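Local atomic coordinates of DNA helicase RecQ (Deinococcus radiodurans, PDB entry 4Q48), a protein that probably couples ATP hydrolysis to the 3'-5' unwinding of duplex DNA, its zinc-containing catalytic core being the part modelled. Residues 63-73 and 138-146; 180-188 and 386-394. All coordinates share one frame; numbering follows the deposited sequence.

Contact 1: 63-73 and 138-146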
loop_
_atom_site.group_PDB
_atom_site.type_symbol
_atom_site.label_atom_id
_atom_site.label_comp_id
_atom_site.label_asym_id
_atom_site.label_seq_id
_atom_site.Cartn_x
_atom_site.Cartn_y
_atom_site.Cartn_z
ATOM N N ARG A 63 -5.422 -17.275 -23.111
ATOM C CA ARG A 63 -4.701 -18.539 -23.174
ATOM C C ARG A 63 -5.627 -19.752 -23.005
ATOM O O ARG A 63 -6.607 -19.702 -22.257
ATOM C CB ARG A 63 -3.585 -18.540 -22.134
ATOM C CG ARG A 63 -2.771 -17.255 -22.246
ATOM C CD ARG A 63 -1.491 -17.259 -21.444
ATOM N NE ARG A 63 -0.579 -18.291 -21.914
ATOM C CZ ARG A 63 -0.135 -19.271 -21.149
ATOM N NH1 ARG A 63 -0.527 -19.325 -19.888
ATOM N NH2 ARG A 63 0.696 -20.178 -21.639
ATOM N N PRO A 64 -5.340 -20.843 -23.729
ATOM C CA PRO A 64 -6.206 -22.016 -23.606
ATOM C C PRO A 64 -6.177 -22.548 -22.186
ATOM O O PRO A 64 -5.123 -22.600 -21.568
ATOM C CB PRO A 64 -5.583 -23.031 -24.576
ATOM C CG PRO A 64 -4.643 -22.264 -25.399
ATOM C CD PRO A 64 -4.169 -21.127 -24.568
ATOM N N GLY A 65 -7.328 -22.939 -21.677
ATOM C CA GLY A 65 -7.401 -23.512 -20.352
ATOM C C GLY A 65 -7.758 -22.485 -19.301
ATOM O O GLY A 65 -7.945 -21.293 -19.598
ATOM N N THR A 66 -7.848 -22.980 -18.070
ATOM C CA THR A 66 -8.411 -22.275 -16.941
ATOM C C THR A 66 -7.386 -21.446 -16.156
ATOM O O THR A 66 -6.312 -21.952 -15.815
ATOM C CB THR A 66 -9.031 -23.275 -15.999
ATOM O OG1 THR A 66 -9.896 -24.138 -16.745
ATOM C CG2 THR A 66 -9.774 -22.586 -14.848
ATOM N N GLY A 67 -7.722 -20.187 -15.859
ATOM C CA GLY A 67 -6.949 -19.395 -14.923
ATOM C C GLY A 67 -7.185 -19.849 -13.494
ATOM O O GLY A 67 -8.309 -19.974 -13.048
ATOM N N ILE A 68 -6.112 -20.069 -12.752
ATOM C CA ILE A 68 -6.237 -20.518 -11.375
ATOM C C ILE A 68 -5.920 -19.328 -10.486
ATOM O O ILE A 68 -4.773 -18.922 -10.391
ATOM C CB ILE A 68 -5.269 -21.687 -11.070
ATOM C CG1 ILE A 68 -5.476 -22.832 -12.058
ATOM C CG2 ILE A 68 -5.462 -22.190 -9.668
ATOM C CD1 ILE A 68 -6.896 -23.344 -12.085
ATOM N N VAL A 69 -6.934 -18.770 -9.836
ATOM C CA VAL A 69 -6.761 -17.543 -9.049
ATOM C C VAL A 69 -6.690 -17.891 -7.570
ATOM O O VAL A 69 -7.615 -18.467 -7.010
ATOM C CB VAL A 69 -7.911 -16.519 -9.289
ATOM C CG1 VAL A 69 -7.606 -15.201 -8.646
ATOM C CG2 VAL A 69 -8.149 -16.316 -10.768
ATOM N N VAL A 70 -5.568 -17.573 -6.946
ATOM C CA VAL A 70 -5.434 -17.805 -5.530
ATOM C C VAL A 70 -5.848 -16.577 -4.723
ATOM O O VAL A 70 -5.348 -15.478 -4.963
ATOM C CB VAL A 70 -4.011 -18.173 -5.191
ATOM C CG1 VAL A 70 -3.967 -18.863 -3.844
ATOM C CG2 VAL A 70 -3.455 -19.063 -6.271
ATOM N N SER A 71 -6.766 -16.764 -3.779
ATOM C CA SER A 71 -7.235 -15.677 -2.917
ATOM C C SER A 71 -7.803 -16.198 -1.588
ATOM O O SER A 71 -8.501 -17.231 -1.543
ATOM C CB SER A 71 -8.289 -14.815 -3.632
ATOM O OG SER A 71 -9.012 -14.010 -2.708
ATOM N N PRO A 72 -7.512 -15.476 -0.499
ATOM C CA PRO A 72 -8.058 -15.774 0.824
ATOM C C PRO A 72 -9.510 -15.329 1.009
ATOM O O PRO A 72 -10.208 -15.886 1.861
ATOM C CB PRO A 72 -7.130 -15.010 1.762
ATOM C CG PRO A 72 -6.366 -14.030 0.897
ATOM C CD PRO A 72 -6.750 -14.219 -0.517
ATOM N N LEU A 73 -9.960 -14.355 0.221
ATOM C CA LEU A 73 -11.290 -13.764 0.400
ATOM C C LEU A 73 -12.409 -14.682 -0.087
ATOM O O LEU A 73 -13.082 -14.387 -1.078
ATOM C CB LEU A 73 -11.370 -12.418 -0.337
ATOM C CG LEU A 73 -10.156 -11.487 -0.211
ATOM C CD1 LEU A 73 -10.314 -10.237 -1.056
ATOM C CD2 LEU A 73 -9.936 -11.109 1.250
ATOM N N PRO A 138 -6.426 -28.666 -17.695
ATOM C CA PRO A 138 -5.911 -27.690 -18.654
ATOM C C PRO A 138 -5.796 -26.328 -18.004
ATOM O O PRO A 138 -6.806 -25.650 -17.804
ATOM C CB PRO A 138 -6.956 -27.701 -19.752
ATOM C CG PRO A 138 -8.191 -28.154 -19.091
ATOM C CD PRO A 138 -7.800 -29.077 -18.010
ATOM N N VAL A 139 -4.578 -25.931 -17.656
ATOM C CA VAL A 139 -4.395 -24.706 -16.901
ATOM C C VAL A 139 -3.738 -23.615 -17.741
ATOM O O VAL A 139 -2.690 -23.830 -18.372
ATOM C CB VAL A 139 -3.541 -24.960 -15.635
ATOM C CG1 VAL A 139 -3.293 -23.669 -14.900
ATOM C CG2 VAL A 139 -4.206 -25.980 -14.736
ATOM N N ALA A 140 -4.352 -22.434 -17.740
ATOM C CA ALA A 140 -3.789 -21.298 -18.466
ATOM C C ALA A 140 -2.751 -20.531 -17.632
ATOM O O ALA A 140 -1.768 -20.056 -18.185
ATOM C CB ALA A 140 -4.891 -20.363 -18.927
ATOM N N LEU A 141 -2.958 -20.410 -16.318
ATOM C CA LEU A 141 -1.994 -19.712 -15.464
ATOM C C LEU A 141 -2.343 -19.810 -13.993
ATOM O O LEU A 141 -3.373 -20.355 -13.617
ATOM C CB LEU A 141 -1.905 -18.233 -15.852
ATOM C CG LEU A 141 -3.239 -17.468 -15.784
ATOM C CD1 LEU A 141 -3.383 -16.686 -14.446
ATOM C CD2 LEU A 141 -3.433 -16.563 -16.996
ATOM N N PHE A 142 -1.455 -19.276 -13.168
ATOM C CA PHE A 142 -1.739 -18.993 -11.766
ATOM C C PHE A 142 -1.722 -17.490 -11.513
ATOM O O PHE A 142 -0.721 -16.826 -11.813
ATOM C CB PHE A 142 -0.713 -19.661 -10.869
ATOM C CG PHE A 142 -0.812 -21.142 -10.833
ATOM C CD1 PHE A 142 -1.843 -21.760 -10.147
ATOM C CD2 PHE A 142 0.111 -21.930 -11.510
ATOM C CE1 PHE A 142 -1.935 -23.157 -10.098
ATOM C CE2 PHE A 142 0.023 -23.304 -11.482
ATOM C CZ PHE A 142 -1.008 -23.923 -10.769
ATOM N N ALA A 143 -2.813 -16.951 -10.963
ATOM C CA ALA A 143 -2.820 -15.563 -10.464
ATOM C C ALA A 143 -2.875 -15.581 -8.967
ATOM O O ALA A 143 -3.857 -16.062 -8.385
ATOM C CB ALA A 143 -3.982 -14.799 -11.002
ATOM N N ILE A 144 -1.825 -15.063 -8.334
ATOM C CA ILE A 144 -1.820 -14.906 -6.880
ATOM C C ILE A 144 -2.271 -13.479 -6.517
ATOM O O ILE A 144 -1.514 -12.513 -6.661
ATOM C CB ILE A 144 -0.438 -15.225 -6.283
ATOM C CG1 ILE A 144 -0.103 -16.705 -6.479
ATOM C CG2 ILE A 144 -0.418 -14.979 -4.806
ATOM C CD1 ILE A 144 0.871 -16.988 -7.618
ATOM N N ASP A 145 -3.536 -13.353 -6.108
ATOM C CA ASP A 145 -4.083 -12.062 -5.704
ATOM C C ASP A 145 -3.798 -11.825 -4.232
ATOM O O ASP A 145 -3.723 -12.779 -3.445
ATOM C CB ASP A 145 -5.590 -11.965 -5.957
ATOM C CG ASP A 145 -6.041 -10.526 -6.217
ATOM O OD1 ASP A 145 -5.362 -9.591 -5.715
ATOM O OD2 ASP A 145 -7.060 -10.329 -6.923
ATOM N N GLU A 146 -3.654 -10.548 -3.880
ATOM C CA GLU A 146 -3.190 -10.148 -2.556
ATOM C C GLU A 146 -1.897 -10.840 -2.157
ATOM O O GLU A 146 -1.803 -11.408 -1.061
ATOM C CB GLU A 146 -4.274 -10.401 -1.516
ATOM C CG GLU A 146 -5.251 -9.238 -1.439
ATOM C CD GLU A 146 -6.665 -9.696 -1.284
ATOM O OE1 GLU A 146 -6.891 -10.916 -1.421
ATOM O OE2 GLU A 146 -7.548 -8.853 -1.016
#
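T66, I68 and V70 of strand 66-70 pair in parallel with strand 139-145 near the middle of the seven-stranded sheet of the first helicase domain, strand 117-120 continuing the sheet beyond 66-70 and strand 176-180 beyond 139-145. I68 sets the register: its N gives to L141 O at 2.9 Å and its O takes A143 N at 2.8 Å. V70 repeats the pattern between A143 and D145. A beta bulge interrupts it at the start, where T66 N points almost straight at P138 O (174° at the hydrogen) while A140 N reaches T66 O from above the carbonyl plane. The bulge turns A140 CB toward 63-73, 3.3 Å from G65 O, and G65 has positive phi, with no room for a CB beside P138 O.

On one face, I68 lies alongside the F142 ring, its CB 3.5 Å from F142 CD1 and its CG2 near CD1 and CE1. With CG1 anti to the carbonyl carbon (chi1 -55°), I68 also meets V139, CG1 to CG1 at 3.7 Å. V70 and I144 run side by side farther along the strands on the same face, and helix 165-170 packs on F142 and I144. V69 and A143 face the other way, onto Y56 of helix 50-62.

At the far end the E146 chain bends at chi2, bringing OE1 3.4 Å from P72 CD and setting the carboxylate across L73. An alanine here removes that carboxylate and would probably leave P72 and the poorly ordered L73 without their neighbour, opening a gap beside the strand end. D145 OD1 accepts E146 N and forms a salt bridge with K52, an ADP-binding residue. This is the P-loop NTPase arrangement, with the DEAH box (motif II, Walker B) starting at the end of a central parallel strand.

Contact 2: 180-188 and 386-394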
loop_
_atom_site.group_PDB
_atom_site.type_symbol
_atom_site.label_atom_id
_atom_site.label_comp_id
_atom_site.label_asym_id
_atom_site.label_seq_id
_atom_site.Cartn_x
_atom_site.Cartn_y
_atom_site.Cartn_z
ATOM N N THR A 180 -0.949 -6.980 -6.170
ATOM C CA THR A 180 -1.234 -6.466 -4.834
ATOM C C THR A 180 -1.631 -4.985 -4.866
ATOM O O THR A 180 -1.350 -4.262 -5.829
ATOM C CB THR A 180 -0.033 -6.668 -3.861
ATOM O OG1 THR A 180 -0.401 -6.246 -2.537
ATOM C CG2 THR A 180 1.199 -5.911 -4.329
ATOM N N ALA A 181 -2.278 -4.543 -3.791
ATOM C CA ALA A 181 -2.689 -3.152 -3.639
ATOM C C ALA A 181 -1.886 -2.511 -2.520
ATOM O O ALA A 181 -2.004 -1.314 -2.267
ATOM C CB ALA A 181 -4.181 -3.044 -3.366
ATOM N N THR A 182 -1.086 -3.311 -1.826
ATOM C CA THR A 182 -0.271 -2.760 -0.763
ATOM C C THR A 182 1.162 -3.093 -1.137
ATOM O O THR A 182 1.628 -4.229 -0.988
ATOM C CB THR A 182 -0.624 -3.332 0.615
ATOM O OG1 THR A 182 0.245 -4.444 0.916
ATOM C CG2 THR A 182 -2.102 -3.767 0.646
ATOM N N ALA A 183 1.892 -2.053 -1.509
ATOM C CA ALA A 183 3.192 -2.213 -2.145
ATOM C C ALA A 183 4.360 -1.751 -1.273
ATOM O O ALA A 183 5.326 -1.168 -1.780
ATOM C CB ALA A 183 3.197 -1.473 -3.486
ATOM N N ASP A 184 4.250 -1.990 0.035
ATOM C CA ASP A 184 5.371 -1.812 0.965
ATOM C C ASP A 184 6.693 -2.370 0.385
ATOM O O ASP A 184 6.725 -3.449 -0.206
ATOM C CB ASP A 184 5.032 -2.458 2.311
ATOM C CG ASP A 184 5.853 -1.900 3.452
ATOM O OD1 ASP A 184 6.830 -1.185 3.183
ATOM O OD2 ASP A 184 5.515 -2.162 4.625
ATOM N N GLU A 185 7.768 -1.599 0.530
ATOM C CA GLU A 185 9.010 -1.806 -0.210
ATOM C C GLU A 185 9.752 -3.062 0.232
ATOM O O GLU A 185 10.277 -3.798 -0.601
ATOM C CB GLU A 185 9.890 -0.570 -0.010
ATOM C CG GLU A 185 11.278 -0.560 -0.612
ATOM C CD GLU A 185 12.121 0.587 -0.027
ATOM O OE1 GLU A 185 11.534 1.603 0.436
ATOM O OE2 GLU A 185 13.370 0.482 -0.022
ATOM N N ARG A 186 9.776 -3.312 1.536
ATOM C CA ARG A 186 10.100 -4.628 2.102
ATOM C C ARG A 186 9.151 -5.763 1.742
ATOM O O ARG A 186 9.528 -6.938 1.787
ATOM C CB ARG A 186 10.230 -4.514 3.622
ATOM C CG ARG A 186 11.617 -4.025 4.018
ATOM C CD ARG A 186 11.733 -3.706 5.490
ATOM N NE ARG A 186 10.675 -2.782 5.874
ATOM C CZ ARG A 186 10.584 -2.199 7.061
ATOM N NH1 ARG A 186 11.499 -2.440 7.991
ATOM N NH2 ARG A 186 9.584 -1.364 7.307
ATOM N N THR A 187 7.910 -5.416 1.440
ATOM C CA THR A 187 6.920 -6.406 1.035
ATOM C C THR A 187 7.032 -6.754 -0.452
ATOM O O THR A 187 6.949 -7.924 -0.822
ATOM C CB THR A 187 5.504 -5.912 1.340
ATOM O OG1 THR A 187 5.467 -5.387 2.676
ATOM C CG2 THR A 187 4.508 -7.056 1.195
ATOM N N ARG A 188 7.260 -5.744 -1.287
ATOM C CA ARG A 188 7.513 -5.954 -2.714
ATOM C C ARG A 188 8.687 -6.909 -2.900
ATOM O O ARG A 188 8.708 -7.722 -3.822
ATOM C CB ARG A 188 7.821 -4.620 -3.399
ATOM C CG ARG A 188 6.678 -3.629 -3.418
ATOM C CD ARG A 188 6.888 -2.600 -4.510
ATOM N NE ARG A 188 8.035 -1.746 -4.190
ATOM C CZ ARG A 188 7.958 -0.667 -3.410
ATOM N NH1 ARG A 188 6.793 -0.303 -2.906
ATOM N NH2 ARG A 188 9.033 0.071 -3.147
ATOM N N LEU A 386 3.788 10.045 -0.443
ATOM C CA LEU A 386 2.701 9.054 -0.308
ATOM C C LEU A 386 2.776 7.973 -1.374
ATOM O O LEU A 386 2.717 6.786 -1.070
ATOM C CB LEU A 386 1.328 9.745 -0.374
ATOM C CG LEU A 386 0.050 8.909 -0.520
ATOM C CD1 LEU A 386 -0.167 8.037 0.702
ATOM C CD2 LEU A 386 -1.145 9.800 -0.690
ATOM N N LEU A 387 2.963 8.405 -2.616
ATOM C CA LEU A 387 2.961 7.523 -3.767
ATOM C C LEU A 387 4.223 6.661 -3.766
ATOM O O LEU A 387 4.189 5.497 -4.187
ATOM C CB LEU A 387 2.830 8.351 -5.050
ATOM C CG LEU A 387 1.456 9.061 -5.188
ATOM C CD1 LEU A 387 1.347 9.873 -6.455
ATOM C CD2 LEU A 387 0.305 8.082 -5.121
ATOM N N HIS A 388 5.317 7.211 -3.235
ATOM C CA HIS A 388 6.587 6.494 -3.150
ATOM C C HIS A 388 6.470 5.242 -2.267
ATOM O O HIS A 388 7.071 4.202 -2.539
ATOM C CB HIS A 388 7.680 7.423 -2.612
ATOM C CG HIS A 388 8.950 6.714 -2.244
ATOM N ND1 HIS A 388 9.926 6.397 -3.172
ATOM C CD2 HIS A 388 9.386 6.226 -1.059
ATOM C CE1 HIS A 388 10.911 5.757 -2.569
ATOM N NE2 HIS A 388 10.609 5.640 -1.288
ATOM N N TYR A 389 5.672 5.338 -1.216
ATOM C CA TYR A 389 5.435 4.206 -0.329
ATOM C C TYR A 389 4.845 3.017 -1.107
ATOM O O TYR A 389 5.092 1.863 -0.778
ATOM C CB TYR A 389 4.492 4.628 0.778
ATOM C CG TYR A 389 4.305 3.657 1.907
ATOM C CD1 TYR A 389 5.241 3.568 2.941
ATOM C CD2 TYR A 389 3.193 2.815 1.950
ATOM C CE1 TYR A 389 5.068 2.669 4.001
ATOM C CE2 TYR A 389 3.009 1.912 3.014
ATOM C CZ TYR A 389 3.944 1.855 4.038
ATOM O OH TYR A 389 3.767 0.975 5.090
ATOM N N PHE A 390 4.082 3.301 -2.155
ATOM C CA PHE A 390 3.471 2.237 -2.937
ATOM C C PHE A 390 4.316 1.925 -4.175
ATOM O O PHE A 390 3.882 1.188 -5.055
ATOM C CB PHE A 390 2.031 2.617 -3.354
ATOM C CG PHE A 390 1.109 2.821 -2.201
ATOM C CD1 PHE A 390 0.565 1.736 -1.524
ATOM C CD2 PHE A 390 0.826 4.097 -1.748
ATOM C CE1 PHE A 390 -0.266 1.921 -0.419
ATOM C CE2 PHE A 390 -0.009 4.300 -0.645
ATOM C CZ PHE A 390 -0.555 3.207 0.020
ATOM N N GLY A 391 5.530 2.455 -4.229
ATOM C CA GLY A 391 6.415 2.145 -5.329
ATOM C C GLY A 391 6.232 2.991 -6.571
ATOM O O GLY A 391 6.857 2.730 -7.597
ATOM N N GLU A 392 5.374 3.999 -6.502
ATOM C CA GLU A 392 5.212 4.922 -7.620
ATOM C C GLU A 392 6.062 6.169 -7.385
ATOM O O GLU A 392 6.053 6.721 -6.288
ATOM C CB GLU A 392 3.746 5.308 -7.803
ATOM C CG GLU A 392 3.504 6.395 -8.838
ATOM C CD GLU A 392 2.026 6.548 -9.179
ATOM O OE1 GLU A 392 1.200 5.867 -8.542
ATOM O OE2 GLU A 392 1.686 7.365 -10.062
ATOM N N GLU A 393 6.819 6.594 -8.401
ATOM C CA GLU A 393 7.639 7.802 -8.301
ATOM C C GLU A 393 7.030 8.911 -9.154
ATOM O O GLU A 393 6.979 8.800 -10.371
ATOM C CB GLU A 393 9.077 7.530 -8.726
ATOM C CG GLU A 393 9.808 6.480 -7.854
ATOM C CD GLU A 393 9.870 6.831 -6.345
ATOM O OE1 GLU A 393 10.113 8.014 -5.979
ATOM O OE2 GLU A 393 9.658 5.905 -5.516
ATOM N N LEU A 394 6.572 9.987 -8.519
ATOM C CA LEU A 394 6.005 11.115 -9.258
ATOM C C LEU A 394 7.086 12.167 -9.484
ATOM O O LEU A 394 7.468 12.879 -8.565
ATOM C CB LEU A 394 4.827 11.726 -8.485
ATOM C CG LEU A 394 3.918 12.680 -9.269
ATOM C CD1 LEU A 394 2.963 11.873 -10.161
ATOM C CD2 LEU A 394 3.179 13.707 -8.391
#
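R188 lays its guanidinium over G391 where 180-188, running from the end of strand 176-180 of the first helicase domain into helix 185-194, meets the end of helix 382-389 in the RecQ zinc-binding region. The chain bends at chi3 (-68°), which helps slot the flat group between E185 CA and G391 CA, on opposite faces and each offset toward its rim. Y389 O sits at the edge, 3.5 Å from R188 NH1, a weak hydrogen bond; NH1 is crowded in the model, so the exact placing of the guanidinium is doubtful. G391, with positive phi, belongs to a Schellman motif: E392 N to L387 O and G391 N to H388 O.

A183 points its CB at this turn, 3.2 Å from F390 O. The F390 ring presents an edge to A183 N, and F207 and Y321 pack around it. Y389 has CG anti to its own N (chi1 -171°), which swings the phenol toward D184; Y389 OH stands 3.6 Å from D184 OD2, carboxylate and ring planes 29° apart.

Across the two segments the join thus rests on one weak hydrogen bond and van der Waals fit, with K368 the firmer polar link, salt-bridged to D184 and hydrogen-bonded to Y389 OH.

How the contacts relate
From the N terminus, the chain passes K52 and helix 50-62 before strand 66-70 opens contact 1; 64 residues, among them strands 91-94 and 117-120, separate 63-73 from 138-146, where strand 139-145 closes it. Contact 2 opens afterwards, at the end of strand 176-180, so the two stand in series and neither encloses the other. Its 197-residue excursion takes in the whole second parallel sheet and returns at helix 382-389, which follows the zinc ligand C381. Contact 1 thus builds the interior of the first helicase domain, whereas contact 2 ties that domain to the zinc-binding region. Their nearest atoms are about 5 Å apart without touching, and K52 lies beside both D145 and A181.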